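Local coordinates for electron transfer flavoprotein, alpha subunit (Thermotoga maritima, PDB 7KOE) that binds FAD and probably carries electrons between redox partners as the alpha subunit of an electron transfer flavoprotein complex, at residues P20-R30 with V163-L171; T266-I277 with G286-N297. One frame throughout, in Å; residues are numbered along the deposited sequence.

Contact 1: P20-R30 with V163-L171; sequences PVSWELIGKAR and VRPGVMKEL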
loop_
_atom_site.group_PDB
_atom_site.type_symbol
_atom_site.label_atom_id
_atom_site.label_comp_id
_atom_site.label_asym_id
_atom_site.label_seq_id
_atom_site.Cartn_x
_atom_site.Cartn_y
_atom_site.Cartn_z
ATOM N N PRO B 20 42.970 14.869 -33.242
ATOM C CA PRO B 20 41.646 14.944 -33.878
ATOM C C PRO B 20 40.557 15.511 -32.989
ATOM O O PRO B 20 39.601 16.074 -33.523
ATOM C CB PRO B 20 41.357 13.486 -34.248
ATOM C CG PRO B 20 42.691 12.896 -34.446
ATOM C CD PRO B 20 43.599 13.554 -33.450
ATOM N N VAL B 21 40.699 15.440 -31.659
ATOM C CA VAL B 21 39.688 15.971 -30.747
ATOM C C VAL B 21 39.623 17.495 -30.805
ATOM O O VAL B 21 38.596 18.086 -30.442
ATOM C CB VAL B 21 39.963 15.465 -29.311
ATOM C CG1 VAL B 21 41.196 16.128 -28.708
ATOM C CG2 VAL B 21 38.752 15.642 -28.405
ATOM N N SER B 22 40.679 18.148 -31.303
ATOM C CA SER B 22 40.695 19.603 -31.400
ATOM C C SER B 22 39.669 20.107 -32.402
ATOM O O SER B 22 39.121 21.200 -32.229
ATOM C CB SER B 22 42.089 20.075 -31.794
ATOM O OG SER B 22 43.044 19.667 -30.832
ATOM N N TRP B 23 39.371 19.316 -33.429
ATOM C CA TRP B 23 38.403 19.696 -34.442
ATOM C C TRP B 23 37.036 19.064 -34.233
ATOM O O TRP B 23 36.079 19.467 -34.900
ATOM C CB TRP B 23 38.933 19.336 -35.830
ATOM C CG TRP B 23 40.317 19.838 -36.063
ATOM C CD1 TRP B 23 40.815 21.067 -35.734
ATOM C CD2 TRP B 23 41.389 19.123 -36.674
ATOM N NE1 TRP B 23 42.131 21.159 -36.102
ATOM C CE2 TRP B 23 42.508 19.977 -36.684
ATOM C CE3 TRP B 23 41.512 17.842 -37.216
ATOM C CZ2 TRP B 23 43.733 19.592 -37.217
ATOM C CZ3 TRP B 23 42.726 17.460 -37.743
ATOM C CH2 TRP B 23 43.823 18.331 -37.739
ATOM N N GLU B 24 36.918 18.085 -33.336
ATOM C CA GLU B 24 35.600 17.600 -32.945
ATOM C C GLU B 24 34.967 18.509 -31.906
ATOM O O GLU B 24 33.738 18.561 -31.799
ATOM C CB GLU B 24 35.693 16.173 -32.411
ATOM C CG GLU B 24 36.529 15.267 -33.283
ATOM C CD GLU B 24 36.229 13.797 -33.115
ATOM O OE1 GLU B 24 37.129 13.056 -32.670
ATOM O OE2 GLU B 24 35.117 13.372 -33.468
ATOM N N LEU B 25 35.784 19.232 -31.142
ATOM C CA LEU B 25 35.273 20.214 -30.197
ATOM C C LEU B 25 35.011 21.559 -30.843
ATOM O O LEU B 25 34.140 22.302 -30.379
ATOM C CB LEU B 25 36.252 20.401 -29.040
ATOM C CG LEU B 25 36.426 19.194 -28.128
ATOM C CD1 LEU B 25 37.141 19.616 -26.869
ATOM C CD2 LEU B 25 35.085 18.563 -27.820
ATOM N N ILE B 26 35.771 21.895 -31.885
ATOM C CA ILE B 26 35.473 23.076 -32.684
ATOM C C ILE B 26 34.131 22.905 -33.386
ATOM O O ILE B 26 33.303 23.824 -33.413
ATOM C CB ILE B 26 36.633 23.337 -33.666
ATOM C CG1 ILE B 26 37.715 24.177 -32.989
ATOM C CG2 ILE B 26 36.170 24.002 -34.943
ATOM C CD1 ILE B 26 39.023 24.180 -33.726
ATOM N N GLY B 27 33.872 21.705 -33.909
ATOM C CA GLY B 27 32.584 21.432 -34.519
ATOM C C GLY B 27 31.455 21.311 -33.516
ATOM O O GLY B 27 30.303 21.615 -33.838
ATOM N N LYS B 28 31.759 20.865 -32.297
ATOM C CA LYS B 28 30.727 20.774 -31.270
ATOM C C LYS B 28 30.374 22.152 -30.729
ATOM O O LYS B 28 29.203 22.434 -30.448
ATOM C CB LYS B 28 31.188 19.851 -30.143
ATOM C CG LYS B 28 30.221 19.727 -28.975
ATOM C CD LYS B 28 28.857 19.241 -29.423
ATOM C CE LYS B 28 27.799 19.576 -28.392
ATOM N NZ LYS B 28 26.436 19.194 -28.846
ATOM N N ALA B 29 31.370 23.030 -30.596
ATOM C CA ALA B 29 31.117 24.383 -30.119
ATOM C C ALA B 29 30.339 25.216 -31.129
ATOM O O ALA B 29 29.705 26.200 -30.736
ATOM C CB ALA B 29 32.436 25.067 -29.771
ATOM N N ARG B 30 30.381 24.850 -32.415
ATOM C CA ARG B 30 29.491 25.464 -33.395
ATOM C C ARG B 30 28.035 25.150 -33.086
ATOM O O ARG B 30 27.171 26.028 -33.177
ATOM C CB ARG B 30 29.844 24.985 -34.802
ATOM C CG ARG B 30 31.115 25.584 -35.356
ATOM C CD ARG B 30 31.072 27.095 -35.291
ATOM N NE ARG B 30 30.267 27.683 -36.352
ATOM C CZ ARG B 30 29.883 28.954 -36.366
ATOM N NH1 ARG B 30 30.233 29.763 -35.375
ATOM N NH2 ARG B 30 29.153 29.418 -37.370
ATOM N N VAL B 163 36.153 17.176 -22.478
ATOM C CA VAL B 163 35.235 16.382 -23.285
ATOM C C VAL B 163 35.955 15.152 -23.812
ATOM O O VAL B 163 37.098 15.241 -24.272
ATOM C CB VAL B 163 34.655 17.210 -24.446
ATOM C CG1 VAL B 163 33.454 16.520 -25.058
ATOM C CG2 VAL B 163 34.289 18.598 -23.983
ATOM N N ARG B 164 35.267 14.013 -23.767
ATOM C CA ARG B 164 35.850 12.738 -24.167
ATOM C C ARG B 164 36.103 12.711 -25.670
ATOM O O ARG B 164 35.221 13.093 -26.447
ATOM C CB ARG B 164 34.918 11.599 -23.761
ATOM C CG ARG B 164 35.190 10.281 -24.455
ATOM C CD ARG B 164 34.152 9.244 -24.090
ATOM N NE ARG B 164 34.357 8.729 -22.743
ATOM C CZ ARG B 164 33.538 7.880 -22.135
ATOM N NH1 ARG B 164 32.446 7.450 -22.750
ATOM N NH2 ARG B 164 33.811 7.464 -20.910
ATOM N N PRO B 165 37.288 12.287 -26.116
ATOM C CA PRO B 165 37.582 12.255 -27.554
ATOM C C PRO B 165 36.791 11.166 -28.262
ATOM O O PRO B 165 36.924 9.980 -27.952
ATOM C CB PRO B 165 39.090 11.977 -27.600
ATOM C CG PRO B 165 39.591 12.330 -26.239
ATOM C CD PRO B 165 38.479 11.967 -25.316
ATOM N N GLY B 166 35.961 11.578 -29.216
ATOM C CA GLY B 166 35.216 10.667 -30.061
ATOM C C GLY B 166 33.713 10.772 -29.942
ATOM O O GLY B 166 32.998 10.267 -30.818
ATOM N N VAL B 167 33.198 11.406 -28.888
ATOM C CA VAL B 167 31.752 11.481 -28.719
ATOM C C VAL B 167 31.146 12.597 -29.568
ATOM O O VAL B 167 29.966 12.522 -29.933
ATOM C CB VAL B 167 31.424 11.614 -27.219
ATOM C CG1 VAL B 167 31.806 12.987 -26.674
ATOM C CG2 VAL B 167 29.962 11.278 -26.941
ATOM N N MET B 168 31.931 13.600 -29.942
ATOM C CA MET B 168 31.457 14.650 -30.826
ATOM C C MET B 168 31.774 14.286 -32.273
ATOM O O MET B 168 32.451 13.297 -32.555
ATOM C CB MET B 168 32.079 15.987 -30.438
ATOM C CG MET B 168 31.842 16.347 -28.985
ATOM S SD MET B 168 30.168 15.924 -28.464
ATOM C CE MET B 168 30.151 16.569 -26.797
ATOM N N LYS B 169 31.241 15.074 -33.202
ATOM C CA LYS B 169 31.392 14.796 -34.622
ATOM C C LYS B 169 32.084 15.962 -35.312
ATOM O O LYS B 169 31.868 17.128 -34.969
ATOM C CB LYS B 169 30.037 14.500 -35.298
ATOM C CG LYS B 169 29.599 13.030 -35.232
ATOM C CD LYS B 169 29.104 12.616 -33.852
ATOM C CE LYS B 169 28.672 11.163 -33.822
ATOM N NZ LYS B 169 28.357 10.714 -32.437
ATOM N N GLU B 170 32.925 15.628 -36.285
ATOM C CA GLU B 170 33.734 16.614 -36.984
ATOM C C GLU B 170 32.916 17.383 -38.014
ATOM O O GLU B 170 31.959 16.867 -38.598
ATOM C CB GLU B 170 34.909 15.940 -37.691
ATOM C CG GLU B 170 36.215 15.962 -36.933
ATOM C CD GLU B 170 37.276 15.114 -37.605
ATOM O OE1 GLU B 170 36.939 14.417 -38.583
ATOM O OE2 GLU B 170 38.443 15.144 -37.161
ATOM N N LEU B 171 33.309 18.628 -38.233
ATOM C CA LEU B 171 32.894 19.377 -39.406
ATOM C C LEU B 171 33.931 19.210 -40.512
ATOM O O LEU B 171 35.128 19.094 -40.229
ATOM C CB LEU B 171 32.735 20.856 -39.073
ATOM C CG LEU B 171 31.501 21.259 -38.269
ATOM C CD1 LEU B 171 31.570 22.728 -37.891
ATOM C CD2 LEU B 171 30.239 20.966 -39.061
#
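Helix 21-33, the first helix of the electron transfer flavoprotein domain, is covered along one side by the loop leaving strand 160-163, with Lys28 lying across Met168. CG of Lys28 lies anti to its backbone N (chi1 177°) and the chain then bends at chi2, which lays the methylenes obliquely over the thioether; CD stands 3.7 Å from SD of Met168. The ammonium group continues past the sulfur to the carbonyl of Leu127. Toward the sheet, Leu25 and Val163 overlap while running in opposite senses, CD2 of Leu25 being 3.7 Å from CB of Val163. At the start of the helix CG2 of Val21 meets CB of Pro165 (3.8 Å), where a type II turn from Arg164 to Val167 carries the loop round the helix. Two acidic chains touch through their stems, CG of Glu24 and CG of Glu170 at 3.7 Å, while their carboxylates are turned 59° apart. Glu170 runs alongside Trp23 and brings OE2 to the ring edge, near its plane. The carboxylate of Glu24 makes a salt bridge to Arg281 of a neighbouring electron transfer flavoprotein subunit, so an alanine here would probably leave that arginine with a long, weak pairing to Glu170 instead and open a gap beside the Glu170 stem. Further along, CD1 of Leu171 rests on CA of Gly27 (3.8 Å) and reaches CG of Arg30, whose guanidinium pairs with Asp63. On the side facing the sheet, Leu25 and Ile26 pack on strand 6-9, while Trp23 lies against helix 51-60 and the backbone of Val163 hydrogen-bonds to Ile99 and Ala101.

Contact 2: T266-I277 with G286-N297; sequences TVRPVLYFACGI and GIKESEIIVAIN. With FAD (flavin-adenine dinucleotide), chain J.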
loop_
_atom_site.group_PDB
_atom_site.type_symbol
_atom_site.label_atom_id
_atom_site.label_comp_id
_atom_site.label_asym_id
_atom_site.label_seq_id
_atom_site.Cartn_x
_atom_site.Cartn_y
_atom_site.Cartn_z
ATOM N N THR B 266 38.972 -2.460 -17.337
ATOM C CA THR B 266 37.811 -1.975 -18.072
ATOM C C THR B 266 38.314 -1.190 -19.275
ATOM O O THR B 266 38.906 -0.116 -19.125
ATOM C CB THR B 266 36.918 -1.121 -17.179
ATOM O OG1 THR B 266 36.330 -1.949 -16.169
ATOM C CG2 THR B 266 35.810 -0.478 -17.989
ATOM N N VAL B 267 38.101 -1.734 -20.460
ATOM C CA VAL B 267 38.578 -1.099 -21.678
ATOM C C VAL B 267 37.578 -0.041 -22.124
ATOM O O VAL B 267 36.379 -0.115 -21.837
ATOM C CB VAL B 267 38.828 -2.152 -22.780
ATOM C CG1 VAL B 267 39.795 -3.189 -22.299
ATOM C CG2 VAL B 267 37.545 -2.835 -23.197
ATOM N N ARG B 268 38.088 0.985 -22.796
ATOM C CA ARG B 268 37.251 1.935 -23.530
ATOM C C ARG B 268 37.894 2.229 -24.880
ATOM O O ARG B 268 38.444 3.315 -25.100
ATOM C CB ARG B 268 37.051 3.216 -22.719
ATOM C CG ARG B 268 35.878 4.064 -23.162
ATOM C CD ARG B 268 36.196 5.536 -23.017
ATOM N NE ARG B 268 36.894 5.812 -21.767
ATOM C CZ ARG B 268 37.627 6.898 -21.543
ATOM N NH1 ARG B 268 37.763 7.816 -22.489
ATOM N NH2 ARG B 268 38.227 7.063 -20.371
ATOM N N PRO B 269 37.860 1.266 -25.820
ATOM C CA PRO B 269 38.354 1.563 -27.162
ATOM C C PRO B 269 37.240 2.102 -28.038
ATOM O O PRO B 269 36.120 2.306 -27.564
ATOM C CB PRO B 269 38.846 0.200 -27.645
ATOM C CG PRO B 269 37.868 -0.728 -27.071
ATOM C CD PRO B 269 37.430 -0.143 -25.745
ATOM N N VAL B 270 37.529 2.348 -29.318
ATOM C CA VAL B 270 36.462 2.628 -30.268
ATOM C C VAL B 270 36.045 1.380 -31.023
ATOM O O VAL B 270 35.075 1.424 -31.790
ATOM C CB VAL B 270 36.867 3.735 -31.262
ATOM C CG1 VAL B 270 37.253 4.995 -30.511
ATOM C CG2 VAL B 270 37.988 3.268 -32.162
ATOM N N LEU B 271 36.733 0.262 -30.814
ATOM C CA LEU B 271 36.462 -0.960 -31.563
ATOM C C LEU B 271 36.966 -2.134 -30.735
ATOM O O LEU B 271 38.176 -2.281 -30.547
ATOM C CB LEU B 271 37.138 -0.910 -32.925
ATOM C CG LEU B 271 37.113 -2.158 -33.799
ATOM C CD1 LEU B 271 35.698 -2.635 -34.036
ATOM C CD2 LEU B 271 37.806 -1.873 -35.116
ATOM N N TYR B 272 36.047 -2.956 -30.242
ATOM C CA TYR B 272 36.380 -4.116 -29.431
ATOM C C TYR B 272 36.070 -5.382 -30.217
ATOM O O TYR B 272 34.995 -5.495 -30.813
ATOM C CB TYR B 272 35.605 -4.100 -28.110
ATOM C CG TYR B 272 35.951 -5.239 -27.178
ATOM C CD1 TYR B 272 37.068 -5.175 -26.358
ATOM C CD2 TYR B 272 35.158 -6.379 -27.119
ATOM C CE1 TYR B 272 37.388 -6.215 -25.516
ATOM C CE2 TYR B 272 35.475 -7.418 -26.284
ATOM C CZ TYR B 272 36.589 -7.333 -25.489
ATOM O OH TYR B 272 36.889 -8.371 -24.648
ATOM N N PHE B 273 37.003 -6.328 -30.212
ATOM C CA PHE B 273 36.834 -7.607 -30.898
ATOM C C PHE B 273 36.715 -8.706 -29.847
ATOM O O PHE B 273 37.719 -9.165 -29.299
ATOM C CB PHE B 273 38.002 -7.883 -31.837
ATOM C CG PHE B 273 37.843 -7.288 -33.199
ATOM C CD1 PHE B 273 37.203 -7.990 -34.203
ATOM C CD2 PHE B 273 38.346 -6.031 -33.480
ATOM C CE1 PHE B 273 37.059 -7.444 -35.458
ATOM C CE2 PHE B 273 38.205 -5.481 -34.732
ATOM C CZ PHE B 273 37.561 -6.186 -35.722
ATOM N N ALA B 274 35.484 -9.136 -29.573
ATOM C CA ALA B 274 35.234 -10.248 -28.658
ATOM C C ALA B 274 35.414 -11.560 -29.421
ATOM O O ALA B 274 34.463 -12.253 -29.785
ATOM C CB ALA B 274 33.847 -10.138 -28.046
ATOM N N CYS B 275 36.678 -11.897 -29.656
ATOM C CA CYS B 275 37.044 -12.977 -30.570
ATOM C C CYS B 275 37.026 -14.299 -29.818
ATOM O O CYS B 275 38.030 -14.740 -29.264
ATOM C CB CYS B 275 38.410 -12.701 -31.184
ATOM S SG CYS B 275 38.364 -11.528 -32.547
ATOM N N GLY B 276 35.872 -14.955 -29.815
ATOM C CA GLY B 276 35.746 -16.226 -29.135
ATOM C C GLY B 276 35.356 -16.135 -27.682
ATOM O O GLY B 276 35.529 -17.107 -26.948
ATOM N N ILE B 277 34.814 -15.005 -27.246
ATOM C CA ILE B 277 34.397 -14.796 -25.867
ATOM C C ILE B 277 32.900 -15.048 -25.790
ATOM O O ILE B 277 32.144 -14.575 -26.646
ATOM C CB ILE B 277 34.759 -13.377 -25.398
ATOM C CG1 ILE B 277 36.272 -13.219 -25.364
ATOM C CG2 ILE B 277 34.196 -13.076 -24.035
ATOM C CD1 ILE B 277 36.730 -11.806 -25.225
ATOM N N GLY B 286 33.379 -4.718 -18.575
ATOM C CA GLY B 286 34.561 -3.935 -18.857
ATOM C C GLY B 286 34.620 -3.441 -20.287
ATOM O O GLY B 286 35.483 -2.630 -20.625
ATOM N N ILE B 287 33.712 -3.917 -21.138
ATOM C CA ILE B 287 33.714 -3.556 -22.553
ATOM C C ILE B 287 32.513 -2.721 -22.954
ATOM O O ILE B 287 32.460 -2.263 -24.105
ATOM C CB ILE B 287 33.793 -4.803 -23.458
ATOM C CG1 ILE B 287 32.448 -5.514 -23.509
ATOM C CG2 ILE B 287 34.808 -5.766 -22.925
ATOM C CD1 ILE B 287 32.387 -6.633 -24.513
ATOM N N LYS B 288 31.549 -2.505 -22.058
ATOM C CA LYS B 288 30.307 -1.830 -22.420
ATOM C C LYS B 288 30.474 -0.333 -22.641
ATOM O O LYS B 288 29.565 0.296 -23.191
ATOM C CB LYS B 288 29.247 -2.075 -21.345
ATOM C CG LYS B 288 29.634 -1.585 -19.964
ATOM C CD LYS B 288 28.445 -1.607 -19.019
ATOM C CE LYS B 288 27.879 -3.009 -18.872
ATOM N NZ LYS B 288 26.777 -3.059 -17.874
ATOM N N GLU B 289 31.596 0.251 -22.236
ATOM C CA GLU B 289 31.874 1.657 -22.486
ATOM C C GLU B 289 32.533 1.891 -23.838
ATOM O O GLU B 289 32.892 3.031 -24.149
ATOM C CB GLU B 289 32.759 2.224 -21.373
ATOM C CG GLU B 289 32.409 3.639 -20.940
ATOM C CD GLU B 289 33.277 4.129 -19.796
ATOM O OE1 GLU B 289 34.223 3.408 -19.413
ATOM O OE2 GLU B 289 33.018 5.236 -19.281
ATOM N N SER B 290 32.698 0.849 -24.648
ATOM C CA SER B 290 33.331 0.979 -25.949
ATOM C C SER B 290 32.346 1.544 -26.967
ATOM O O SER B 290 31.208 1.900 -26.647
ATOM C CB SER B 290 33.869 -0.366 -26.420
ATOM O OG SER B 290 32.818 -1.260 -26.711
ATOM N N GLU B 291 32.784 1.610 -28.220
ATOM C CA GLU B 291 31.953 2.116 -29.304
ATOM C C GLU B 291 31.438 1.008 -30.214
ATOM O O GLU B 291 30.238 0.946 -30.493
ATOM C CB GLU B 291 32.736 3.149 -30.123
ATOM C CG GLU B 291 32.656 4.580 -29.597
ATOM C CD GLU B 291 31.312 5.259 -29.838
ATOM O OE1 GLU B 291 31.128 6.386 -29.333
ATOM O OE2 GLU B 291 30.456 4.704 -30.559
ATOM N N ILE B 292 32.319 0.132 -30.688
ATOM C CA ILE B 292 31.948 -0.981 -31.552
ATOM C C ILE B 292 32.412 -2.269 -30.887
ATOM O O ILE B 292 33.573 -2.376 -30.478
ATOM C CB ILE B 292 32.568 -0.850 -32.955
ATOM C CG1 ILE B 292 32.356 0.549 -33.525
ATOM C CG2 ILE B 292 31.971 -1.877 -33.898
ATOM C CD1 ILE B 292 33.288 0.882 -34.651
ATOM N N ILE B 293 31.512 -3.239 -30.779
ATOM C CA ILE B 293 31.834 -4.553 -30.241
ATOM C C ILE B 293 31.602 -5.566 -31.350
ATOM O O ILE B 293 30.469 -5.742 -31.811
ATOM C CB ILE B 293 31.000 -4.895 -29.000
ATOM C CG1 ILE B 293 31.355 -3.960 -27.850
ATOM C CG2 ILE B 293 31.220 -6.338 -28.587
ATOM C CD1 ILE B 293 30.495 -4.143 -26.639
ATOM N N VAL B 294 32.667 -6.230 -31.781
ATOM C CA VAL B 294 32.582 -7.285 -32.780
ATOM C C VAL B 294 32.740 -8.620 -32.071
ATOM O O VAL B 294 33.680 -8.807 -31.291
ATOM C CB VAL B 294 33.649 -7.107 -33.872
ATOM C CG1 VAL B 294 33.490 -8.162 -34.953
ATOM C CG2 VAL B 294 33.559 -5.716 -34.462
ATOM N N ALA B 295 31.820 -9.544 -32.328
ATOM C CA ALA B 295 31.803 -10.839 -31.663
ATOM C C ALA B 295 31.949 -11.940 -32.699
ATOM O O ALA B 295 31.111 -12.068 -33.595
ATOM C CB ALA B 295 30.515 -11.028 -30.865
ATOM N N ILE B 296 33.008 -12.733 -32.570
ATOM C CA ILE B 296 33.286 -13.851 -33.464
ATOM C C ILE B 296 33.369 -15.101 -32.600
ATOM O O ILE B 296 34.419 -15.376 -32.012
ATOM C CB ILE B 296 34.584 -13.656 -34.256
ATOM C CG1 ILE B 296 34.721 -12.222 -34.766
ATOM C CG2 ILE B 296 34.660 -14.644 -35.403
ATOM C CD1 ILE B 296 36.048 -11.936 -35.412
ATOM N N ASN B 297 32.284 -15.868 -32.517
ATOM C CA ASN B 297 32.367 -17.167 -31.863
ATOM C C ASN B 297 31.370 -18.128 -32.493
ATOM O O ASN B 297 30.375 -17.718 -33.092
ATOM C CB ASN B 297 32.146 -17.071 -30.347
ATOM C CG ASN B 297 30.736 -16.704 -29.981
ATOM O OD1 ASN B 297 30.082 -15.932 -30.674
ATOM N ND2 ASN B 297 30.254 -17.261 -28.881
HETATM P PA FAD J . 33.751 -19.406 -22.252
HETATM O O1A FAD J . 33.998 -20.862 -22.200
HETATM O O2A FAD J . 32.559 -18.961 -21.420
HETATM O O5B FAD J . 33.646 -18.941 -23.714
HETATM C C5B FAD J . 33.857 -19.859 -24.805
HETATM C C4B FAD J . 33.158 -19.323 -26.025
HETATM O O4B FAD J . 33.999 -19.512 -27.185
HETATM C C3B FAD J . 31.820 -19.986 -26.348
HETATM O O3B FAD J . 30.856 -19.013 -26.734
HETATM C C2B FAD J . 32.174 -20.929 -27.499
HETATM O O2B FAD J . 31.071 -21.152 -28.366
HETATM C C1B FAD J . 33.248 -20.116 -28.210
HETATM N N9A FAD J . 34.146 -20.903 -29.046
HETATM C C8A FAD J . 34.507 -22.212 -28.870
HETATM N N7A FAD J . 35.329 -22.667 -29.784
HETATM C C5A FAD J . 35.520 -21.580 -30.623
HETATM C C6A FAD J . 36.287 -21.403 -31.790
HETATM N N6A FAD J . 37.038 -22.363 -32.339
HETATM N N1A FAD J . 36.256 -20.190 -32.384
HETATM C C2A FAD J . 35.509 -19.227 -31.841
HETATM N N3A FAD J . 34.750 -19.276 -30.745
HETATM C C4A FAD J . 34.796 -20.488 -30.180
HETATM N N1 FAD J . 36.032 -12.965 -16.755
HETATM C C2 FAD J . 36.760 -12.065 -17.468
HETATM O O2 FAD J . 36.996 -12.240 -18.659
HETATM N N3 FAD J . 37.233 -10.929 -16.860
HETATM C C4 FAD J . 37.049 -10.585 -15.557
HETATM O O4 FAD J . 37.524 -9.542 -15.116
HETATM C C4X FAD J . 36.287 -11.549 -14.800
HETATM N N5 FAD J . 36.070 -11.298 -13.564
HETATM C C5X FAD J . 35.344 -12.205 -12.835
HETATM C C6 FAD J . 35.108 -11.939 -11.495
HETATM C C7 FAD J . 34.379 -12.822 -10.713
HETATM C C7M FAD J . 34.145 -12.498 -9.264
HETATM C C8 FAD J . 33.871 -13.998 -11.285
HETATM C C8M FAD J . 33.069 -14.967 -10.474
HETATM C C9 FAD J . 34.104 -14.268 -12.627
HETATM C C9A FAD J . 34.839 -13.382 -13.400
HETATM N N10 FAD J . 35.075 -13.607 -14.767
HETATM C C10 FAD J . 35.819 -12.717 -15.494
HETATM C "C1'" FAD J . 34.615 -14.846 -15.410
HETATM C "C2'" FAD J . 33.297 -14.717 -16.158
HETATM O "O2'" FAD J . 32.199 -14.846 -15.255
HETATM C "C3'" FAD J . 33.218 -15.832 -17.198
HETATM O "O3'" FAD J . 33.144 -17.079 -16.518
HETATM C "C4'" FAD J . 34.413 -15.871 -18.149
HETATM O "O4'" FAD J . 34.583 -14.595 -18.763
HETATM C "C5'" FAD J . 34.283 -16.928 -19.220
HETATM O "O5'" FAD J . 35.337 -16.734 -20.186
HETATM P P FAD J . 35.118 -17.049 -21.707
HETATM O O1P FAD J . 36.401 -16.635 -22.430
HETATM O O2P FAD J . 33.884 -16.465 -22.201
HETATM O O3P FAD J . 35.022 -18.617 -21.735
#
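Tyr272 and Phe273 send their rings to opposite faces of a parallel strand pair, and each ring is met by an aliphatic side chain. Ile287 crosses the tyrosine at about a right angle, its CG2 lying over one ring face 3.7 Å from the centroid, a CH-pi contact offset toward the rim; Tyr272 OH is hydrogen-bonded to His283. Val294 runs beside Phe273 and points the same way, placing CG2 over the ring 4.3 Å from its centroid, while Ile296 CD1 comes to the ring edge. On the same side of the sheet as Phe273, a chi1 of 173° swings CG of Leu271 away from its own amide and brings CD1 to 3.8 Å from Val294 CG2, and Cys275 SG meets Ile296 CD1. Strands 271-275 and 293-296 run 16° from parallel as the two strands of a beta-alpha-beta unit connected through helix 281-284, in a Rossmann-like FAD-binding domain. Their backbones alternate as donor and acceptor: Tyr272 N donates to Ile292 O, Val294 N to Tyr272 O, Ala274 N to Val294 O, and Ile296 N to Ala274 O. At the entry to the strands the Ile287-Ser290 type I turn is fastened by Ser290 OG, 2.8 Å from Ile287 O, which also accepts from Ser290 N. Beside it the stems of Arg268 and Glu289 cross, Arg268 NE and Glu289 OE1 remaining 4.3 Å apart, too far for a salt bridge; Glu289 OE2 makes one to Arg164 instead. At the carboxyl ends of the strands Asn297 ND2 donates to the ribose oxygen O3B of FAD at 2.8 Å.

In the fold
Contact 2 is the more deeply buried, a strand pair of the five-stranded FAD-binding sheet tied by backbone hydrogen bonds and reaching the cofactor; contact 1 is partly buried, joins a helix to an irregular loop in the seven-stranded domain, and has no hydrogen bond between its segments. The two share no element and follow in series, their centres about 23 Å apart. Aliphatic chains and stems of charged residues carry contact 1, whereas contact 2 adds two aromatic rings covered by aliphatic chains to its backbone bonding. They touch where Arg164 NH2 forms a salt bridge with Glu289 OE2 at 2.9 Å, joining the two domains. Both also meet a neighbouring electron transfer flavoprotein subunit.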